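Local coordinates for protein superoxide dismutase 1 (Perkinsus marinus, PDB 2CW2) that probably destroys superoxide radicals formed within the cell, converting them to hydrogen peroxide and oxygen at a bound iron ion, at residues Val155-Ala159 with Ala172-Ile176. Sequence-based numbering, arbitrary orientation.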
loop_
_atom_site.group_PDB
_atom_site.type_symbol
_atom_site.label_atom_id
_atom_site.label_comp_id
_atom_site.label_asym_id
_atom_site.label_seq_id
_atom_site.Cartn_x
_atom_site.Cartn_y
_atom_site.Cartn_z
ATOM N N VAL A 155 3.739 10.784 4.721
ATOM C CA VAL A 155 4.707 11.469 5.574
ATOM C C VAL A 155 4.202 12.899 5.747
ATOM O O VAL A 155 3.745 13.520 4.782
ATOM C CB VAL A 155 6.128 11.451 4.984
ATOM C CG1 VAL A 155 7.107 12.211 5.903
ATOM C CG2 VAL A 155 6.598 10.028 4.775
ATOM N N TRP A 156 4.226 13.384 6.986
ATOM C CA TRP A 156 3.685 14.694 7.325
ATOM C C TRP A 156 4.770 15.577 7.935
ATOM O O TRP A 156 5.616 15.089 8.692
ATOM C CB TRP A 156 2.615 14.531 8.401
ATOM C CG TRP A 156 1.435 13.728 8.021
ATOM C CD1 TRP A 156 1.283 12.362 8.138
ATOM C CD2 TRP A 156 0.207 14.222 7.493
ATOM N NE1 TRP A 156 0.035 11.988 7.694
ATOM C CE2 TRP A 156 -0.647 13.110 7.300
ATOM C CE3 TRP A 156 -0.267 15.503 7.154
ATOM C CZ2 TRP A 156 -1.942 13.237 6.794
ATOM C CZ3 TRP A 156 -1.554 15.623 6.641
ATOM C CH2 TRP A 156 -2.364 14.492 6.456
ATOM N N LEU A 157 4.754 16.862 7.587
ATOM C CA LEU A 157 5.423 17.880 8.391
ATOM C C LEU A 157 4.304 18.437 9.237
ATOM O O LEU A 157 3.268 18.859 8.699
ATOM C CB LEU A 157 6.004 19.012 7.524
ATOM C CG LEU A 157 6.584 20.137 8.412
ATOM C CD1 LEU A 157 7.741 19.578 9.229
ATOM C CD2 LEU A 157 7.085 21.263 7.559
ATOM N N ILE A 158 4.506 18.412 10.551
ATOM C CA ILE A 158 3.528 18.859 11.521
ATOM C C ILE A 158 4.080 20.000 12.381
ATOM O O ILE A 158 5.276 20.147 12.510
ATOM C CB ILE A 158 3.194 17.628 12.400
ATOM C CG1 ILE A 158 1.722 17.360 12.391
ATOM C CG2 ILE A 158 3.884 17.633 13.746
ATOM C CD1 ILE A 158 1.368 16.609 11.182
ATOM N N ALA A 159 3.189 20.822 12.920
ATOM C CA ALA A 159 3.527 21.698 14.042
ATOM C C ALA A 159 2.961 21.018 15.275
ATOM O O ALA A 159 1.765 20.725 15.346
ATOM C CB ALA A 159 2.882 23.065 13.873
ATOM N N ALA A 172 -3.893 5.198 6.483
ATOM C CA ALA A 172 -4.569 6.502 6.459
ATOM C C ALA A 172 -4.104 7.452 7.569
ATOM O O ALA A 172 -4.679 8.527 7.746
ATOM C CB ALA A 172 -6.109 6.356 6.488
ATOM N N GLY A 173 -3.064 7.053 8.306
ATOM C CA GLY A 173 -2.698 7.720 9.540
ATOM C C GLY A 173 -2.538 9.217 9.357
ATOM O O GLY A 173 -1.863 9.660 8.421
ATOM N N ASN A 174 -3.144 9.984 10.263
ATOM C CA ASN A 174 -3.259 11.450 10.134
ATOM C C ASN A 174 -3.082 12.073 11.533
ATOM O O ASN A 174 -3.779 11.731 12.472
ATOM C CB ASN A 174 -4.624 11.807 9.521
ATOM C CG ASN A 174 -4.849 13.317 9.356
ATOM O OD1 ASN A 174 -5.410 13.774 8.338
ATOM N ND2 ASN A 174 -4.464 14.081 10.349
ATOM N N PRO A 175 -2.102 12.944 11.682
ATOM C CA PRO A 175 -1.718 13.428 13.015
ATOM C C PRO A 175 -2.775 14.310 13.674
ATOM O O PRO A 175 -2.617 14.619 14.864
ATOM C CB PRO A 175 -0.436 14.208 12.743
ATOM C CG PRO A 175 -0.582 14.667 11.339
ATOM C CD PRO A 175 -1.259 13.511 10.616
ATOM N N ILE A 176 -3.832 14.666 12.945
ATOM C CA ILE A 176 -4.956 15.344 13.573
ATOM C C ILE A 176 -5.586 14.455 14.652
ATOM O O ILE A 176 -6.193 14.958 15.609
ATOM C CB ILE A 176 -5.981 15.812 12.522
ATOM C CG1 ILE A 176 -5.429 17.000 11.740
ATOM C CG2 ILE A 176 -7.349 16.156 13.156
ATOM C CD1 ILE A 176 -6.226 17.303 10.497
#
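The loop residue Pro175 comes nearest to Ile158 of the strand, their CA atoms 7.7 Å apart, so side chains, and not paired backbones, join 155-159 to 172-176. Strand 153-159 is the middle strand of the antiparallel sheet in the C-terminal domain. The loop follows the neighbouring strand 164-170 and folds back across one face of that sheet.

Trp156 and Pro175 make most of the contact. The CG of Trp156 stands anti to the carbonyl carbon (chi1 -62°), and the indole reaches from the strand to the loop. Pro175 lies over one face of the indole. Its CD sits 3.4 Å from the centroid of the five-membered ring, 10° off the ring normal, in a CH-pi contact. The indole N-H is used as well. Trp156 NE1 donates to Gly173 O at 3.1 Å, with an angle of 145° at the hydrogen. The acceptor lies near the ring edge, tilted somewhat out of the indole plane. The side chain of Asn174 lies obliquely near CZ2 and CH2 of the six-membered ring.

Ile158, two residues along on the same side of the strand, extends the apolar surface toward the proline ring. Its CG1 is 3.8 Å from Pro175 CB. The closer approach of Ile158 CD1 to the proline ring is doubtful in the model.

Helix 93-110 closes in on the same group: Asn104 touches Trp156 and gives a hydrogen bond to Ala172 O. The indole side chain is about 9 Å from that of His105, an iron ligand, and about 11 Å from the iron itself. The contact thus lies in the buried interior near the metal site, without touching the metal. The hydrogen bond from the indole N-H and the proline over the face together probably limit rotation of the indole, and the bond gives its buried polar nitrogen a backbone acceptor.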